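PDB 4Z6M: homoprotocatechuate 2,3-dioxygenase from Brevibacterium fuscum, which catalyses the iron(II)-dependent extradiol cleavage of the aromatic ring of homoprotocatechuate, using molecular oxygen. Local coordinates for residues 77-82 and 173-178; 92-97 and 126-131; 119-124 and 167-172. The protein carries 1 engineered substitution. All blocks are in the same frame, centred on the assembly; numbering follows the deposited sequence.

Interaction 1 (77-82 and 173-178); sequences MAFRVR and LGFRVT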
# COMPACT_ATOMS: atom_id res chain seq x y z
N MET A 77 32.72 0.36 -8.51
CA MET A 77 31.72 0.03 -7.50
C MET A 77 32.35 0.22 -6.15
O MET A 77 33.39 -0.35 -5.85
CB MET A 77 31.18 -1.40 -7.72
CG MET A 77 32.19 -2.46 -7.98
SD MET A 77 31.53 -3.99 -8.72
CE MET A 77 30.09 -4.17 -7.91
N ALA A 78 31.75 1.12 -5.35
CA ALA A 78 32.38 1.63 -4.15
C ALA A 78 31.68 1.13 -2.91
O ALA A 78 30.43 1.16 -2.82
CB ALA A 78 32.38 3.16 -4.14
N PHE A 79 32.49 0.72 -1.94
CA PHE A 79 32.04 0.31 -0.62
C PHE A 79 32.63 1.26 0.41
O PHE A 79 33.80 1.61 0.34
CB PHE A 79 32.54 -1.10 -0.32
CG PHE A 79 32.04 -2.13 -1.29
CD1 PHE A 79 30.85 -2.77 -1.09
CD2 PHE A 79 32.77 -2.44 -2.43
CE1 PHE A 79 30.38 -3.72 -1.99
CE2 PHE A 79 32.31 -3.40 -3.34
CZ PHE A 79 31.10 -4.03 -3.13
N ARG A 80 31.79 1.70 1.35
CA ARG A 80 32.28 2.49 2.47
C ARG A 80 32.82 1.57 3.55
O ARG A 80 32.24 0.52 3.84
CB ARG A 80 31.21 3.41 3.01
CG ARG A 80 31.78 4.55 3.83
CD ARG A 80 30.75 5.56 4.30
NE ARG A 80 31.43 6.69 4.89
CZ ARG A 80 30.95 7.49 5.82
NH1 ARG A 80 29.73 7.35 6.31
NH2 ARG A 80 31.72 8.45 6.29
N VAL A 81 33.96 1.97 4.12
CA VAL A 81 34.60 1.26 5.21
C VAL A 81 34.45 2.02 6.53
O VAL A 81 34.07 3.20 6.54
CB VAL A 81 36.07 0.95 4.91
CG1 VAL A 81 36.17 0.07 3.71
CG2 VAL A 81 36.91 2.21 4.73
N ARG A 82 34.71 1.35 7.64
CA ARG A 82 34.29 1.87 8.95
C ARG A 82 35.12 3.06 9.42
O ARG A 82 34.58 3.95 10.06
CB ARG A 82 34.33 0.78 10.01
CG ARG A 82 33.79 1.24 11.36
CD ARG A 82 33.61 0.11 12.35
NE ARG A 82 32.52 -0.75 11.93
CZ ARG A 82 31.22 -0.48 12.10
NH1 ARG A 82 30.83 0.62 12.76
NH2 ARG A 82 30.30 -1.33 11.67
N LEU A 173 37.11 -11.59 2.38
CA LEU A 173 37.00 -10.13 2.49
C LEU A 173 35.98 -9.67 3.53
O LEU A 173 35.92 -8.48 3.86
CB LEU A 173 36.67 -9.58 1.11
CG LEU A 173 36.64 -8.08 0.84
CD1 LEU A 173 37.98 -7.45 1.19
CD2 LEU A 173 36.25 -7.87 -0.60
N GLY A 174 35.18 -10.61 4.04
CA GLY A 174 34.27 -10.39 5.15
C GLY A 174 32.80 -10.45 4.78
O GLY A 174 31.93 -10.35 5.65
N PHE A 175 32.48 -10.61 3.50
CA PHE A 175 31.06 -10.76 3.11
C PHE A 175 30.55 -12.12 3.57
O PHE A 175 31.30 -13.10 3.55
CB PHE A 175 30.87 -10.63 1.60
CG PHE A 175 31.11 -9.24 1.07
CD1 PHE A 175 32.39 -8.79 0.80
CD2 PHE A 175 30.05 -8.39 0.76
CE1 PHE A 175 32.60 -7.51 0.31
CE2 PHE A 175 30.27 -7.13 0.24
CZ PHE A 175 31.55 -6.69 0.02
N ARG A 176 29.30 -12.18 4.01
CA ARG A 176 28.70 -13.42 4.49
C ARG A 176 27.61 -13.85 3.51
O ARG A 176 26.71 -13.06 3.17
CB ARG A 176 28.09 -13.18 5.89
CG ARG A 176 29.07 -12.57 6.92
CD ARG A 176 28.72 -11.12 7.32
NE ARG A 176 29.46 -10.63 8.50
CZ ARG A 176 29.38 -9.39 9.01
NH1 ARG A 176 28.61 -8.45 8.45
NH2 ARG A 176 30.10 -9.08 10.09
N VAL A 177 27.69 -15.10 3.06
CA VAL A 177 26.71 -15.61 2.11
C VAL A 177 25.39 -15.81 2.81
O VAL A 177 25.33 -16.32 3.93
CB VAL A 177 27.19 -16.91 1.44
CG1 VAL A 177 26.10 -17.53 0.58
CG2 VAL A 177 28.42 -16.59 0.60
N THR A 178 24.33 -15.38 2.15
CA THR A 178 22.97 -15.53 2.64
C THR A 178 22.24 -16.57 1.87
O THR A 178 21.66 -17.45 2.47
CB THR A 178 22.26 -14.17 2.58
OG1 THR A 178 22.38 -13.63 1.26
CG2 THR A 178 22.88 -13.24 3.57
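Phe79 and Phe175 meet as an offset edge-to-face pair, a small aromatic joint between one sheet and the helix-to-strand link of the other half of this glyoxalase-type (vicinal oxygen chelate) dioxygenase. Phe79 stands on strand 73-81 of one sheet, whereas Phe175 sits in the short link between helix 163-172 and strand 176-182 of the other. The backbones stay far apart, 11.7 Å between the CA atoms of Phe79 and Phe175, so the two rings span the gap between them. Each side chain sets out toward the other segment, and with CG anti to the carbonyl carbon (chi1 -60° for Phe79) the Phe79 ring is carried off its strand to meet Phe175. The edge of Phe175 is turned to the face of Phe79, with the planes 77° apart and the ring centroids separated by 5.6 Å. Just before Phe175, Gly174 turns the chain out of the helix in a Schellman motif with positive phi. The Phe79 ring also has edge-to-face neighbours in Tyr126 and Phe156, which makes the pair part of a wider aromatic cluster in the buried interior. The offset shows in the atoms: CZ of Phe175 comes nearest to CE1 of Phe79, at 3.8 Å, and is 4.1 Å from its CD1.

Interaction 2 (92-97 and 126-131); sequences AYYQEL and YEFFFE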
# COMPACT_ATOMS: atom_id res chain seq x y z
N ALA A 92 46.71 -2.63 1.81
CA ALA A 92 47.60 -3.73 2.19
C ALA A 92 47.03 -5.09 1.78
O ALA A 92 47.76 -5.97 1.33
CB ALA A 92 47.86 -3.73 3.70
N TYR A 93 45.73 -5.24 1.92
CA TYR A 93 45.06 -6.50 1.60
C TYR A 93 45.16 -6.80 0.10
O TYR A 93 45.58 -7.89 -0.30
CB TYR A 93 43.60 -6.41 2.04
CG TYR A 93 42.82 -7.70 2.02
CD1 TYR A 93 42.78 -8.51 3.14
CD2 TYR A 93 42.03 -8.05 0.93
CE1 TYR A 93 42.02 -9.67 3.18
CE2 TYR A 93 41.29 -9.22 0.94
CZ TYR A 93 41.27 -10.02 2.07
OH TYR A 93 40.52 -11.17 2.11
N TYR A 94 44.82 -5.82 -0.73
CA TYR A 94 44.85 -6.02 -2.16
C TYR A 94 46.28 -6.09 -2.73
O TYR A 94 46.51 -6.79 -3.70
CB TYR A 94 43.99 -4.99 -2.89
CG TYR A 94 42.51 -5.36 -2.82
CD1 TYR A 94 41.99 -6.30 -3.70
CD2 TYR A 94 41.68 -4.85 -1.83
CE1 TYR A 94 40.66 -6.67 -3.63
CE2 TYR A 94 40.35 -5.22 -1.76
CZ TYR A 94 39.84 -6.11 -2.66
OH TYR A 94 38.52 -6.45 -2.56
N GLN A 95 47.22 -5.39 -2.09
CA GLN A 95 48.62 -5.54 -2.47
C GLN A 95 49.11 -6.96 -2.18
O GLN A 95 49.82 -7.55 -2.99
CB GLN A 95 49.49 -4.46 -1.82
CG GLN A 95 49.27 -3.13 -2.52
CD GLN A 95 49.99 -1.96 -1.86
OE1 GLN A 95 50.38 -2.01 -0.69
NE2 GLN A 95 50.14 -0.88 -2.62
N GLU A 96 48.69 -7.52 -1.05
CA GLU A 96 49.04 -8.91 -0.76
C GLU A 96 48.43 -9.90 -1.75
O GLU A 96 49.07 -10.90 -2.09
CB GLU A 96 48.70 -9.29 0.67
CG GLU A 96 49.26 -10.67 1.02
CD GLU A 96 49.04 -11.09 2.45
OE1 GLU A 96 48.80 -10.22 3.32
OE2 GLU A 96 49.13 -12.33 2.69
N LEU A 97 47.22 -9.62 -2.22
CA LEU A 97 46.61 -10.41 -3.31
C LEU A 97 47.24 -10.22 -4.69
O LEU A 97 46.87 -10.91 -5.64
CB LEU A 97 45.12 -10.08 -3.43
CG LEU A 97 44.22 -10.52 -2.27
CD1 LEU A 97 42.82 -9.93 -2.41
CD2 LEU A 97 44.18 -12.04 -2.17
N TYR A 126 36.83 -2.10 -7.82
CA TYR A 126 36.29 -1.79 -6.49
C TYR A 126 36.90 -0.51 -5.96
O TYR A 126 38.10 -0.27 -6.15
CB TYR A 126 36.58 -2.92 -5.52
CG TYR A 126 35.63 -4.11 -5.49
CD1 TYR A 126 34.65 -4.32 -6.45
CD2 TYR A 126 35.69 -4.99 -4.43
CE1 TYR A 126 33.75 -5.40 -6.34
CE2 TYR A 126 34.82 -6.06 -4.31
CZ TYR A 126 33.85 -6.27 -5.27
OH TYR A 126 32.96 -7.31 -5.13
N GLU A 127 36.10 0.31 -5.26
CA GLU A 127 36.63 1.41 -4.46
C GLU A 127 36.30 1.19 -2.98
O GLU A 127 35.21 0.73 -2.65
CB GLU A 127 36.06 2.77 -4.89
CG GLU A 127 36.65 3.94 -4.09
CD GLU A 127 36.14 5.29 -4.54
OE1 GLU A 127 36.66 5.84 -5.56
OE2 GLU A 127 35.20 5.80 -3.88
N PHE A 128 37.24 1.54 -2.12
CA PHE A 128 37.04 1.61 -0.68
C PHE A 128 37.38 3.01 -0.21
O PHE A 128 38.42 3.58 -0.57
CB PHE A 128 37.95 0.61 0.02
CG PHE A 128 37.70 -0.80 -0.42
CD1 PHE A 128 36.69 -1.55 0.17
CD2 PHE A 128 38.39 -1.34 -1.50
CE1 PHE A 128 36.41 -2.83 -0.26
CE2 PHE A 128 38.11 -2.62 -1.94
CZ PHE A 128 37.13 -3.37 -1.32
N PHE A 129 36.48 3.57 0.58
CA PHE A 129 36.66 4.94 1.11
C PHE A 129 35.96 5.02 2.46
O PHE A 129 35.01 4.26 2.71
CB PHE A 129 36.10 5.99 0.15
CG PHE A 129 34.59 6.03 0.14
CD1 PHE A 129 33.88 5.19 -0.69
CD2 PHE A 129 33.89 6.84 1.04
CE1 PHE A 129 32.49 5.17 -0.65
CE2 PHE A 129 32.50 6.82 1.07
CZ PHE A 129 31.81 6.00 0.23
N PHE A 130 36.43 5.93 3.31
CA PHE A 130 35.68 6.37 4.50
C PHE A 130 35.16 7.81 4.33
O PHE A 130 33.96 8.07 4.48
CB PHE A 130 36.52 6.27 5.77
CG PHE A 130 35.85 6.91 6.94
CD1 PHE A 130 34.84 6.24 7.61
CD2 PHE A 130 36.15 8.21 7.30
CE1 PHE A 130 34.18 6.85 8.65
CE2 PHE A 130 35.51 8.82 8.35
CZ PHE A 130 34.51 8.15 9.02
N GLU A 131 36.06 8.75 4.02
CA GLU A 131 35.70 10.17 3.98
C GLU A 131 34.73 10.48 2.85
O GLU A 131 34.94 10.12 1.71
CB GLU A 131 36.96 11.05 3.78
CG GLU A 131 38.04 10.90 4.85
CD GLU A 131 39.34 11.65 4.55
OE1 GLU A 131 39.67 12.03 3.37
OE2 GLU A 131 40.06 11.85 5.56
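Tyr94, on the inner side of helix 84-96, presses the CE2 corner of its ring against Phe128 on strand 125-129. This is the tight part of the contact: CE2 of Tyr94 lies 3.4 Å from CE2 of Phe128, and the Tyr94 OH is 3.6 Å from the CZ of Phe128. The side chains run at about a right angle to each other, but their ring planes differ by 33°, and the centroids are 5.6 Å apart, so the rings meet obliquely, corner atom to corner atom. Because the CG of Tyr94 is anti to the carbonyl carbon (chi1 -79°), the ring leaves the helix toward the strand and puts CE2 and OH on Phe128.

Toward Tyr126 the packing is looser. The phenol OH of Tyr94 passes 3.7 Å from CD2 of Tyr126, and no other approach between these side chains is as near. Each hydroxyl has its polar partner elsewhere: that of Tyr94 is hydrogen-bonded to Tyr169 OH, and that of Tyr126 to Gln158 OE1. The outer side of the helix contrasts with both, since Ala92, Gln95 and Glu96 are exposed to solvent.

The contact thus lays helix 84-96 on a sheet in which strand 125-129 runs between strands 73-81 and 115-119; Tyr94 also touches Val118 of the latter, while helix 163-172 reaches Tyr126 through Tyr169 and Leu170.

Interaction 3 (119-124 and 167-172); sequences EDPLGF and RKYLED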
# COMPACT_ATOMS: atom_id res chain seq x y z
N GLU A 119 41.87 -3.08 -9.08
CA GLU A 119 41.41 -4.11 -10.01
C GLU A 119 41.42 -5.44 -9.27
O GLU A 119 42.49 -6.01 -9.02
CB GLU A 119 42.33 -4.18 -11.24
CG GLU A 119 42.25 -2.96 -12.11
CD GLU A 119 43.30 -2.90 -13.22
OE1 GLU A 119 43.94 -3.95 -13.51
OE2 GLU A 119 43.48 -1.79 -13.79
N ASP A 120 40.24 -5.90 -8.87
CA ASP A 120 40.18 -6.98 -7.90
C ASP A 120 40.43 -8.32 -8.61
O ASP A 120 40.58 -8.36 -9.85
CB ASP A 120 38.90 -6.92 -7.07
CG ASP A 120 37.73 -7.72 -7.63
OD1 ASP A 120 37.67 -8.10 -8.83
OD2 ASP A 120 36.81 -7.95 -6.81
N PRO A 121 40.54 -9.41 -7.84
CA PRO A 121 40.89 -10.71 -8.46
C PRO A 121 39.91 -11.24 -9.51
O PRO A 121 40.26 -12.14 -10.30
CB PRO A 121 40.94 -11.66 -7.26
CG PRO A 121 41.25 -10.79 -6.10
CD PRO A 121 40.56 -9.50 -6.37
N LEU A 122 38.69 -10.72 -9.51
CA LEU A 122 37.69 -11.07 -10.51
C LEU A 122 37.61 -10.07 -11.65
O LEU A 122 36.74 -10.17 -12.52
CB LEU A 122 36.29 -11.22 -9.87
CG LEU A 122 36.20 -12.20 -8.69
CD1 LEU A 122 34.78 -12.23 -8.14
CD2 LEU A 122 36.69 -13.59 -9.08
N GLY A 123 38.49 -9.07 -11.63
CA GLY A 123 38.55 -8.07 -12.70
C GLY A 123 37.68 -6.85 -12.50
O GLY A 123 37.51 -6.06 -13.43
N PHE A 124 37.12 -6.68 -11.30
CA PHE A 124 36.18 -5.60 -11.05
C PHE A 124 36.87 -4.41 -10.41
O PHE A 124 37.75 -4.57 -9.57
CB PHE A 124 35.02 -6.06 -10.17
CG PHE A 124 34.04 -6.93 -10.88
CD1 PHE A 124 34.26 -8.29 -10.95
CD2 PHE A 124 32.93 -6.39 -11.49
CE1 PHE A 124 33.37 -9.10 -11.62
CE2 PHE A 124 32.04 -7.20 -12.18
CZ PHE A 124 32.26 -8.57 -12.22
N ARG A 167 33.09 -16.43 -4.62
CA ARG A 167 32.49 -16.53 -3.29
C ARG A 167 33.54 -16.64 -2.18
O ARG A 167 33.46 -15.94 -1.18
CB ARG A 167 31.52 -17.70 -3.22
CG ARG A 167 31.00 -18.02 -1.83
CD ARG A 167 30.33 -19.37 -1.90
NE ARG A 167 29.72 -19.78 -0.65
CZ ARG A 167 28.56 -20.43 -0.59
NH1 ARG A 167 27.88 -20.71 -1.71
NH2 ARG A 167 28.06 -20.76 0.57
N LYS A 168 34.52 -17.52 -2.36
CA LYS A 168 35.57 -17.69 -1.36
C LYS A 168 36.33 -16.38 -1.12
O LYS A 168 36.58 -16.00 0.03
CB LYS A 168 36.51 -18.81 -1.79
CG LYS A 168 37.45 -19.24 -0.69
CD LYS A 168 38.78 -18.53 -0.74
CE LYS A 168 39.85 -19.35 -0.05
NZ LYS A 168 40.98 -18.46 0.29
N TYR A 169 36.66 -15.69 -2.20
CA TYR A 169 37.37 -14.42 -2.12
C TYR A 169 36.55 -13.37 -1.35
O TYR A 169 37.06 -12.70 -0.47
CB TYR A 169 37.77 -13.95 -3.52
CG TYR A 169 37.75 -12.45 -3.74
CD1 TYR A 169 38.70 -11.62 -3.16
CD2 TYR A 169 36.78 -11.87 -4.53
CE1 TYR A 169 38.69 -10.25 -3.36
CE2 TYR A 169 36.75 -10.50 -4.74
CZ TYR A 169 37.71 -9.71 -4.15
OH TYR A 169 37.68 -8.36 -4.36
N LEU A 170 35.25 -13.28 -1.66
CA LEU A 170 34.39 -12.32 -0.97
C LEU A 170 34.17 -12.70 0.48
O LEU A 170 34.08 -11.82 1.33
CB LEU A 170 33.06 -12.12 -1.71
CG LEU A 170 33.17 -11.37 -3.04
CD1 LEU A 170 31.84 -11.38 -3.77
CD2 LEU A 170 33.66 -9.94 -2.89
N GLU A 171 34.14 -14.00 0.79
CA GLU A 171 34.05 -14.41 2.19
C GLU A 171 35.29 -14.02 2.99
O GLU A 171 35.18 -13.54 4.12
CB GLU A 171 33.79 -15.91 2.29
CG GLU A 171 32.38 -16.31 1.88
CD GLU A 171 32.20 -17.81 1.88
OE1 GLU A 171 33.14 -18.55 1.51
OE2 GLU A 171 31.12 -18.25 2.29
N ASP A 172 36.46 -14.21 2.39
CA ASP A 172 37.70 -13.82 3.05
C ASP A 172 37.70 -12.32 3.31
O ASP A 172 38.21 -11.84 4.31
CB ASP A 172 38.91 -14.21 2.18
CG ASP A 172 39.21 -15.71 2.20
OD1 ASP A 172 38.73 -16.43 3.09
OD2 ASP A 172 39.96 -16.16 1.32
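The carboxylate of Asp120 divides its work between two structures: OD2 reaches across to the Tyr169 hydroxyl of helix 163-172, while OD1 turns back to hold its own loop. That loop is the tip of the beta hairpin of strands 115-119 and 125-129, built as a type I turn from Asp120 to Gly123 with an Asx turn at its start. The bond across the contact is short, 2.6 Å from the donor Tyr169 OH to Asp120 OD2, and it arrives on the anti side of that oxygen, 31° out of the carboxylate plane. The carboxylate and the phenol ring stand nearly perpendicular.

Pro121 covers one face of the Tyr169 ring in a CH-pi contact, its CG 4.1 Å from the centroid and displaced toward the rim, with CD 3.6 Å from CZ of Tyr169. Leu122 adds a lighter touch, CD1 to CD2 of Tyr169. The phenol takes up this place with chi1 of 146°, well away from a staggered value. The arrangement joins a hairpin of one glyoxalase-type sheet to a helix that precedes strand 176-182 of the other.

Two backbone N-H groups grip OD1 from opposite faces of the carboxylate plane. Phe124 N lies 2.9 Å from Asp120 OD1 in a fairly straight bond, whereas Leu122 N approaches the same Asp120 OD1 at 2.9 Å with an N-H...O angle of 133°.

How the interactions relate
Read from the N terminus, the chain enters interaction 1 at strand 73-81 and runs on through helix 84-96, where interaction 2 begins. The hairpin tip 119-124 then opens interaction 3 before strand 125-129 completes interaction 2. Helix 163-172 closes interaction 3, and segment 173-178 directly after it closes interaction 1. Interaction 1 therefore spans the longest loop and encloses the other two, while interactions 2 and 3 cross each other. Interaction 2 stays within one part of the fold, tying a helix to its sheet, whereas interactions 1 and 3 join that sheet and its hairpin to helix 163-172 and the link after it, which lead into the second mixed sheet. Strands 73-81 and 125-129 pair directly, linking interactions 1 and 2.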